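Local coordinates for tegumental protein 20.8 kDa (Clonorchis sinensis, PDB 5X2D) that is a tegumental-allergen-like protein that probably binds calcium as a whole, this chain being its dynein-light-chain-like domain, at residues E6-Q19 against V74-A87. Residues are numbered along the deposited sequence; the frame is centred on the assembly and turned at random.
Sequences EIIVISANMSLEDQ and VPNMSFQFELYNRA
The ring of F79 lies between Q19 and F81. Q19 CG sits over the centre of one face, 3.6 Å from the ring centroid, in a CH-pi contact, while CD1 of F81 meets the opposite face near its rim. V9 CG1 and the backbone O of S11 come to the ring edge, near its plane. The F79 ring reaches the first turn of the helix that holds Q19 because chi1 of -178° turns CG away from the backbone N. M14 adds a Met-aromatic contact, its SD oblique to the ring; the bend at the end of its chain brings CE to 3.5 Å from F79 CB and also against M77 CB. Farther along, I7 lays CG1 obliquely against the F81 ring, 3.7 Å from CD2, and also touches L83 CD1.

The backbones pair antiparallel, I8 with E82 through two nearly straight bonds and S11 with Q80 beyond. Between these pairs lies a classic beta bulge: I10 and S11 both face Q80, whose O accepts from I10 N at 2.6 Å and from S11 N at 3.1 Å, the latter on a lone pair. On the sheet face away from F79, S11 OG packs against the side chain of Q80, whose OE1 is hydrogen-bonded to Y67 OH, and I10 CD1 rests on E82 CG. Past the bulge, N13 N gives a straight bond to S78 O.

Within this chain, the broken strand 7-13 is an outermost strand of the four-stranded antiparallel sheet of the dynein-light-chain-like fold. Strand 78-83 separates it from strand 87-92, where Y88 meets the F81 ring. Helix 16-29 covers the face bearing I7, F79 and F81 with A23, I27 and I22, and F54 of helix 36-54 packs on M77 and D18.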
ATOM      1  N   GLU A   6       1.815   0.051 -22.560  1.00111.89           N
ATOM      2  CA  GLU A   6       2.521  -0.648 -21.484  1.00118.87           C
ATOM      3  C   GLU A   6       1.809  -0.485 -20.154  1.00117.02           C
ATOM      4  O   GLU A   6       1.762  -1.421 -19.358  1.00121.30           O
ATOM      5  CB  GLU A   6       3.964  -0.145 -21.322  1.00120.65           C
ATOM      6  CG  GLU A   6       4.787   0.039 -22.587  1.00133.53           C
ATOM      7  CD  GLU A   6       4.533   1.367 -23.262  1.00139.68           C
ATOM      8  OE1 GLU A   6       3.349   1.715 -23.425  1.00140.47           O
ATOM      9  OE2 GLU A   6       5.507   2.082 -23.588  1.00141.74           O
ATOM     10  N   ILE A   7       1.261   0.705 -19.918  1.00107.03           N
ATOM     11  CA  ILE A   7       0.584   0.996 -18.663  1.00 99.12           C
ATOM     12  C   ILE A   7      -0.837   0.468 -18.595  1.00 95.50           C
ATOM     13  O   ILE A   7      -1.693   0.821 -19.400  1.00108.11           O
ATOM     14  CB  ILE A   7       0.594   2.506 -18.394  1.00 92.96           C
ATOM     15  CG1 ILE A   7       1.938   2.880 -17.779  1.00 93.53           C
ATOM     16  CG2 ILE A   7      -0.503   2.901 -17.414  1.00 90.42           C
ATOM     17  CD1 ILE A   7       2.309   4.269 -17.990  1.00 93.64           C
ATOM     18  N   ILE A   8      -1.076  -0.375 -17.598  1.00 91.97           N
ATOM     19  CA  ILE A   8      -2.396  -0.924 -17.366  1.00 91.25           C
ATOM     20  C   ILE A   8      -2.931  -0.345 -16.069  1.00 91.58           C
ATOM     21  O   ILE A   8      -2.449  -0.674 -14.983  1.00 86.04           O
ATOM     22  CB  ILE A   8      -2.396  -2.465 -17.275  1.00 94.39           C
ATOM     23  CG1 ILE A   8      -1.995  -3.091 -18.610  1.00 99.05           C
ATOM     24  CG2 ILE A   8      -3.754  -2.972 -16.789  1.00 93.82           C
ATOM     25  CD1 ILE A   8      -0.534  -3.410 -18.720  1.00101.41           C
ATOM     26  N   VAL A   9      -3.934   0.515 -16.201  1.00 85.04           N
ATOM     27  CA  VAL A   9      -4.499   1.229 -15.079  1.00 81.26           C
ATOM     28  C   VAL A   9      -5.306   0.288 -14.183  1.00 80.93           C
ATOM     29  O   VAL A   9      -6.146  -0.473 -14.661  1.00 83.18           O
ATOM     30  CB  VAL A   9      -5.397   2.386 -15.558  1.00 80.06           C
ATOM     31  CG1 VAL A   9      -5.846   3.236 -14.362  1.00 76.32           C
ATOM     32  CG2 VAL A   9      -4.647   3.240 -16.547  1.00 81.42           C
ATOM     33  N   ILE A  10      -4.935   0.245 -12.910  1.00 79.47           N
ATOM     34  CA  ILE A  10      -5.720  -0.389 -11.849  1.00 78.88           C
ATOM     35  C   ILE A  10      -6.813   0.523 -11.228  1.00 83.11           C
ATOM     36  O   ILE A  10      -7.938   0.090 -10.990  1.00 85.41           O
ATOM     37  CB  ILE A  10      -4.793  -0.869 -10.723  1.00 83.48           C
ATOM     38  CG1 ILE A  10      -3.630  -1.690 -11.301  1.00 86.31           C
ATOM     39  CG2 ILE A  10      -5.598  -1.591  -9.638  1.00 79.65           C
ATOM     40  CD1 ILE A  10      -2.461  -1.840 -10.319  1.00 88.34           C
ATOM     41  N   SER A  11      -6.442   1.756 -10.879  1.00 81.90           N
ATOM     42  CA  SER A  11      -7.392   2.739 -10.350  1.00 69.96           C
ATOM     43  C   SER A  11      -6.888   4.160 -10.561  1.00 68.31           C
ATOM     44  O   SER A  11      -5.682   4.413 -10.615  1.00 72.75           O
ATOM     45  CB  SER A  11      -7.662   2.519  -8.863  1.00 68.38           C
ATOM     46  OG  SER A  11      -6.463   2.607  -8.093  1.00 78.28           O
ATOM     47  N   ALA A  12      -7.812   5.100 -10.674  1.00 67.21           N
ATOM     48  CA  ALA A  12      -7.390   6.469 -10.805  1.00 66.23           C
ATOM     49  C   ALA A  12      -8.387   7.415 -10.159  1.00 64.49           C
ATOM     50  O   ALA A  12      -9.593   7.287 -10.341  1.00 80.38           O
ATOM     51  CB  ALA A  12      -7.180   6.809 -12.283  1.00 68.59           C
ATOM     52  N   ASN A  13      -7.897   8.356  -9.371  1.00 68.76           N
ATOM     53  CA  ASN A  13      -8.670   9.556  -9.169  1.00 68.99           C
ATOM     54  C   ASN A  13      -7.805  10.688  -9.664  1.00 71.70           C
ATOM     55  O   ASN A  13      -7.023  11.259  -8.891  1.00 78.13           O
ATOM     56  CB  ASN A  13      -9.043   9.696  -7.697  1.00 67.42           C
ATOM     57  CG  ASN A  13     -10.051  10.771  -7.450  1.00 70.39           C
ATOM     58  OD1 ASN A  13     -10.435  11.511  -8.363  1.00 75.31           O
ATOM     59  ND2 ASN A  13     -10.513  10.860  -6.204  1.00 69.41           N
ATOM     60  N   MET A  14      -8.033  11.088 -10.910  1.00 72.83           N
ATOM     61  CA  MET A  14      -7.051  11.894 -11.605  1.00 70.96           C
ATOM     62  C   MET A  14      -7.480  12.164 -13.050  1.00 78.33           C
ATOM     63  O   MET A  14      -8.261  11.399 -13.640  1.00 78.85           O
ATOM     64  CB  MET A  14      -5.699  11.153 -11.546  1.00 69.89           C
ATOM     65  CG  MET A  14      -4.491  11.904 -12.054  1.00 73.14           C
ATOM     66  SD  MET A  14      -2.918  11.123 -11.584  1.00 80.47           S
ATOM     67  CE  MET A  14      -3.137  10.808  -9.830  1.00 69.69           C
ATOM     68  N   SER A  15      -6.957  13.248 -13.622  1.00 81.22           N
ATOM     69  CA  SER A  15      -7.174  13.557 -15.034  1.00 84.65           C
ATOM     70  C   SER A  15      -6.248  12.679 -15.839  1.00 77.86           C
ATOM     71  O   SER A  15      -5.260  12.191 -15.299  1.00 76.74           O
ATOM     72  CB  SER A  15      -6.919  15.041 -15.336  1.00 87.34           C
ATOM     73  OG  SER A  15      -5.555  15.396 -15.142  1.00 86.88           O
ATOM     74  N   LEU A  16      -6.571  12.457 -17.110  1.00 71.06           N
ATOM     75  CA  LEU A  16      -5.668  11.702 -17.981  1.00 84.36           C
ATOM     76  C   LEU A  16      -4.374  12.456 -18.138  1.00 94.62           C
ATOM     77  O   LEU A  16      -3.306  11.861 -18.265  1.00 92.93           O
ATOM     78  CB  LEU A  16      -6.261  11.451 -19.369  1.00 83.88           C
ATOM     79  CG  LEU A  16      -7.108  10.205 -19.572  1.00 89.80           C
ATOM     80  CD1 LEU A  16      -7.854  10.225 -20.912  1.00 83.93           C
ATOM     81  CD2 LEU A  16      -6.195   8.987 -19.484  1.00 90.93           C
ATOM     82  N   GLU A  17      -4.486  13.778 -18.146  1.00108.87           N
ATOM     83  CA  GLU A  17      -3.324  14.626 -18.315  1.00121.30           C
ATOM     84  C   GLU A  17      -2.306  14.320 -17.210  1.00118.36           C
ATOM     85  O   GLU A  17      -1.132  14.074 -17.483  1.00122.23           O
ATOM     86  CB  GLU A  17      -3.740  16.105 -18.310  1.00124.69           C
ATOM     87  CG  GLU A  17      -2.601  17.071 -18.559  1.00130.55           C
ATOM     88  CD  GLU A  17      -3.067  18.508 -18.676  1.00136.64           C
ATOM     89  OE1 GLU A  17      -4.196  18.816 -18.232  1.00144.06           O
ATOM     90  OE2 GLU A  17      -2.309  19.325 -19.238  1.00134.17           O
ATOM     91  N   ASP A  18      -2.776  14.264 -15.971  1.00100.41           N
ATOM     92  CA  ASP A  18      -1.892  13.979 -14.859  1.00 89.32           C
ATOM     93  C   ASP A  18      -1.481  12.518 -14.807  1.00 88.91           C
ATOM     94  O   ASP A  18      -0.481  12.172 -14.196  1.00100.28           O
ATOM     95  CB  ASP A  18      -2.552  14.378 -13.541  1.00 89.86           C
ATOM     96  CG  ASP A  18      -2.778  15.874 -13.431  1.00 89.76           C
ATOM     97  OD1 ASP A  18      -1.984  16.647 -14.019  1.00 86.48           O
ATOM     98  OD2 ASP A  18      -3.778  16.262 -12.783  1.00 88.01           O
ATOM     99  N   GLN A  19      -2.252  11.649 -15.429  1.00 80.26           N
ATOM    100  CA  GLN A  19      -1.874  10.249 -15.464  1.00 83.91           C
ATOM    101  C   GLN A  19      -0.738  10.070 -16.442  1.00 89.04           C
ATOM    102  O   GLN A  19       0.224   9.335 -16.195  1.00 93.42           O
ATOM    103  CB  GLN A  19      -3.052   9.357 -15.859  1.00 81.77           C
ATOM    104  CG  GLN A  19      -3.937   8.982 -14.694  1.00 76.51           C
ATOM    105  CD  GLN A  19      -5.165   8.266 -15.167  1.00 82.18           C
ATOM    106  OE1 GLN A  19      -5.053   7.246 -15.842  1.00 84.07           O
ATOM    107  NE2 GLN A  19      -6.352   8.804 -14.848  1.00 80.09           N
ATOM    108  N   VAL A  74     -10.981   7.554  -0.075  1.00 70.66           N
ATOM    109  CA  VAL A  74      -9.617   8.007  -0.251  1.00 63.24           C
ATOM    110  C   VAL A  74      -9.640   9.368  -0.925  1.00 72.54           C
ATOM    111  O   VAL A  74      -9.994   9.500  -2.116  1.00 64.71           O
ATOM    112  CB  VAL A  74      -8.779   7.026  -1.064  1.00 78.04           C
ATOM    113  CG1 VAL A  74      -7.426   7.607  -1.314  1.00 65.04           C
ATOM    114  CG2 VAL A  74      -8.673   5.667  -0.344  1.00 66.72           C
ATOM    115  N   PRO A  75      -9.272  10.389  -0.138  1.00 77.51           N
ATOM    116  CA  PRO A  75      -9.458  11.824  -0.357  1.00 68.95           C
ATOM    117  C   PRO A  75      -8.642  12.496  -1.464  1.00 66.38           C
ATOM    118  O   PRO A  75      -9.233  13.303  -2.173  1.00 74.32           O
ATOM    119  CB  PRO A  75      -9.064  12.418   1.005  1.00 69.20           C
ATOM    120  CG  PRO A  75      -8.111  11.482   1.557  1.00 80.07           C
ATOM    121  CD  PRO A  75      -8.508  10.121   1.090  1.00 87.39           C
ATOM    122  N   ASN A  76      -7.361  12.197  -1.649  1.00 58.29           N
ATOM    123  CA  ASN A  76      -6.657  12.969  -2.665  1.00 74.66           C
ATOM    124  C   ASN A  76      -6.387  12.181  -3.933  1.00 79.38           C
ATOM    125  O   ASN A  76      -6.899  11.064  -4.095  1.00 94.43           O
ATOM    126  CB  ASN A  76      -5.371  13.553  -2.109  1.00 76.39           C
ATOM    127  CG  ASN A  76      -5.632  14.580  -1.008  1.00 80.32           C
ATOM    128  OD1 ASN A  76      -6.480  15.482  -1.150  1.00 74.84           O
ATOM    129  ND2 ASN A  76      -4.896  14.454   0.096  1.00 68.02           N
ATOM    130  N   MET A  77      -5.667  12.799  -4.869  1.00 78.73           N
ATOM    131  CA  MET A  77      -5.375  12.137  -6.134  1.00 73.86           C
ATOM    132  C   MET A  77      -4.727  10.815  -5.821  1.00 72.14           C
ATOM    133  O   MET A  77      -3.961  10.727  -4.871  1.00 64.62           O
ATOM    134  CB  MET A  77      -4.454  12.951  -7.035  1.00 70.97           C
ATOM    135  CG  MET A  77      -4.675  14.419  -7.049  1.00 72.44           C
ATOM    136  SD  MET A  77      -4.129  15.118  -8.621  1.00 90.04           S
ATOM    137  CE  MET A  77      -3.229  16.537  -7.960  1.00 71.02           C
ATOM    138  N   SER A  78      -5.130   9.782  -6.548  1.00 57.36           N
ATOM    139  CA  SER A  78      -4.501   8.500  -6.454  1.00 57.60           C
ATOM    140  C   SER A  78      -4.531   7.817  -7.802  1.00 78.16           C
ATOM    141  O   SER A  78      -5.549   7.812  -8.507  1.00 80.71           O
ATOM    142  CB  SER A  78      -5.142   7.654  -5.354  1.00 57.84           C
ATOM    143  OG  SER A  78      -6.477   7.341  -5.617  1.00 77.32           O
ATOM    144  N   PHE A  79      -3.394   7.242  -8.164  1.00 70.76           N
ATOM    145  CA  PHE A  79      -3.244   6.585  -9.447  1.00 70.77           C
ATOM    146  C   PHE A  79      -2.616   5.223  -9.195  1.00 73.62           C
ATOM    147  O   PHE A  79      -1.672   5.123  -8.410  1.00 68.98           O
ATOM    148  CB  PHE A  79      -2.375   7.457 -10.352  1.00 66.60           C
ATOM    149  CG  PHE A  79      -2.179   6.928 -11.734  1.00 73.26           C
ATOM    150  CD1 PHE A  79      -3.094   6.052 -12.303  1.00 78.95           C
ATOM    151  CD2 PHE A  79      -1.087   7.354 -12.488  1.00 71.66           C
ATOM    152  CE1 PHE A  79      -2.916   5.594 -13.605  1.00 77.21           C
ATOM    153  CE2 PHE A  79      -0.898   6.908 -13.781  1.00 67.54           C
ATOM    154  CZ  PHE A  79      -1.823   6.028 -14.351  1.00 69.77           C
ATOM    155  N   GLN A  80      -3.138   4.165  -9.808  1.00 72.66           N
ATOM    156  CA  GLN A  80      -2.541   2.848  -9.584  1.00 77.05           C
ATOM    157  C   GLN A  80      -2.425   2.094 -10.896  1.00 77.62           C
ATOM    158  O   GLN A  80      -3.432   1.802 -11.504  1.00 79.21           O
ATOM    159  CB  GLN A  80      -3.363   2.038  -8.570  1.00 74.51           C
ATOM    160  CG  GLN A  80      -3.458   2.683  -7.188  1.00 63.05           C
ATOM    161  CD  GLN A  80      -4.135   1.798  -6.165  1.00 64.29           C
ATOM    162  OE1 GLN A  80      -4.405   0.636  -6.419  1.00 85.88           O
ATOM    163  NE2 GLN A  80      -4.475   2.368  -5.024  1.00 77.23           N
ATOM    164  N   PHE A  81      -1.207   1.762 -11.321  1.00 76.71           N
ATOM    165  CA  PHE A  81      -1.006   1.142 -12.629  1.00 66.85           C
ATOM    166  C   PHE A  81       0.128   0.128 -12.647  1.00 75.86           C
ATOM    167  O   PHE A  81       1.117   0.277 -11.919  1.00 69.20           O
ATOM    168  CB  PHE A  81      -0.721   2.211 -13.681  1.00 65.83           C
ATOM    169  CG  PHE A  81       0.595   2.911 -13.496  1.00 70.59           C
ATOM    170  CD1 PHE A  81       0.697   4.032 -12.663  1.00 72.65           C
ATOM    171  CD2 PHE A  81       1.738   2.455 -14.143  1.00 67.18           C
ATOM    172  CE1 PHE A  81       1.920   4.677 -12.480  1.00 75.58           C
ATOM    173  CE2 PHE A  81       2.970   3.101 -13.963  1.00 73.30           C
ATOM    174  CZ  PHE A  81       3.059   4.209 -13.136  1.00 75.68           C
ATOM    175  N   GLU A  82       0.000  -0.867 -13.532  1.00 92.77           N
ATOM    176  CA  GLU A  82       1.004  -1.928 -13.721  1.00 92.60           C
ATOM    177  C   GLU A  82       1.851  -1.619 -14.945  1.00 88.11           C
ATOM    178  O   GLU A  82       1.325  -1.369 -16.021  1.00100.25           O
ATOM    179  CB  GLU A  82       0.354  -3.307 -13.907  1.00 96.61           C
ATOM    180  CG  GLU A  82      -0.584  -3.749 -12.796  1.00108.67           C
ATOM    181  CD  GLU A  82      -1.193  -5.122 -13.055  1.00126.74           C
ATOM    182  OE1 GLU A  82      -0.721  -5.829 -13.978  1.00132.89           O
ATOM    183  OE2 GLU A  82      -2.151  -5.490 -12.336  1.00131.29           O
ATOM    184  N   LEU A  83       3.159  -1.591 -14.765  1.00 76.56           N
ATOM    185  CA  LEU A  83       4.078  -1.425 -15.881  1.00 84.74           C
ATOM    186  C   LEU A  83       5.085  -2.588 -15.865  1.00 95.56           C
ATOM    187  O   LEU A  83       5.921  -2.710 -14.941  1.00 82.97           O
ATOM    188  CB  LEU A  83       4.784  -0.071 -15.806  1.00 82.67           C
ATOM    189  CG  LEU A  83       5.842   0.278 -16.854  1.00 86.27           C
ATOM    190  CD1 LEU A  83       5.173   0.739 -18.134  1.00 89.78           C
ATOM    191  CD2 LEU A  83       6.744   1.372 -16.302  1.00 84.82           C
ATOM    192  N   TYR A  84       4.965  -3.440 -16.886  1.00100.54           N
ATOM    193  CA  TYR A  84       5.769  -4.646 -17.017  1.00 87.91           C
ATOM    194  C   TYR A  84       5.634  -5.557 -15.789  1.00 93.19           C
ATOM    195  O   TYR A  84       6.640  -6.027 -15.217  1.00100.89           O
ATOM    196  CB  TYR A  84       7.225  -4.262 -17.257  1.00 91.13           C
ATOM    197  CG  TYR A  84       7.459  -3.406 -18.486  1.00 95.25           C
ATOM    198  CD1 TYR A  84       6.744  -3.618 -19.654  1.00 94.02           C
ATOM    199  CD2 TYR A  84       8.384  -2.365 -18.468  1.00 99.94           C
ATOM    200  CE1 TYR A  84       6.958  -2.833 -20.785  1.00 93.77           C
ATOM    201  CE2 TYR A  84       8.600  -1.572 -19.592  1.00 98.58           C
ATOM    202  CZ  TYR A  84       7.886  -1.811 -20.743  1.00 93.03           C
ATOM    203  OH  TYR A  84       8.095  -1.024 -21.851  1.00 87.30           O
ATOM    204  N   ASN A  85       4.388  -5.800 -15.387  1.00 95.87           N
ATOM    205  CA  ASN A  85       4.074  -6.620 -14.210  1.00114.44           C
ATOM    206  C   ASN A  85       4.783  -6.183 -12.914  1.00118.25           C
ATOM    207  O   ASN A  85       5.222  -7.020 -12.116  1.00113.11           O
ATOM    208  CB  ASN A  85       4.386  -8.094 -14.495  1.00126.22           C
ATOM    209  CG  ASN A  85       3.333  -9.033 -13.927  1.00134.18           C
ATOM    210  OD1 ASN A  85       2.262  -8.597 -13.501  1.00137.83           O
ATOM    211  ND2 ASN A  85       3.620 -10.332 -13.947  1.00137.16           N
ATOM    212  N   ARG A  86       4.892  -4.867 -12.723  1.00109.75           N
ATOM    213  CA  ARG A  86       5.277  -4.285 -11.441  1.00101.34           C
ATOM    214  C   ARG A  86       4.347  -3.112 -11.171  1.00108.70           C
ATOM    215  O   ARG A  86       4.304  -2.161 -11.953  1.00110.76           O
ATOM    216  CB  ARG A  86       6.737  -3.841 -11.451  1.00 94.08           C
ATOM    217  CG  ARG A  86       7.483  -4.231 -10.193  1.00 94.93           C
ATOM    218  CD  ARG A  86       8.997  -4.272 -10.390  1.00 93.36           C
ATOM    219  NE  ARG A  86       9.564  -2.982 -10.786  1.00100.12           N
ATOM    220  CZ  ARG A  86      10.870  -2.754 -10.937  1.00104.81           C
ATOM    221  NH1 ARG A  86      11.750  -3.722 -10.708  1.00 99.87           N
ATOM    222  NH2 ARG A  86      11.300  -1.552 -11.307  1.00108.28           N
ATOM    223  N   ALA A  87       3.585  -3.184 -10.084  1.00106.73           N
ATOM    224  CA  ALA A  87       2.561  -2.172  -9.813  1.00 94.07           C
ATOM    225  C   ALA A  87       3.133  -0.944  -9.142  1.00 83.94           C
ATOM    226  O   ALA A  87       4.044  -1.037  -8.314  1.00 77.26           O
ATOM    227  CB  ALA A  87       1.438  -2.750  -8.954  1.00 89.45           C
TER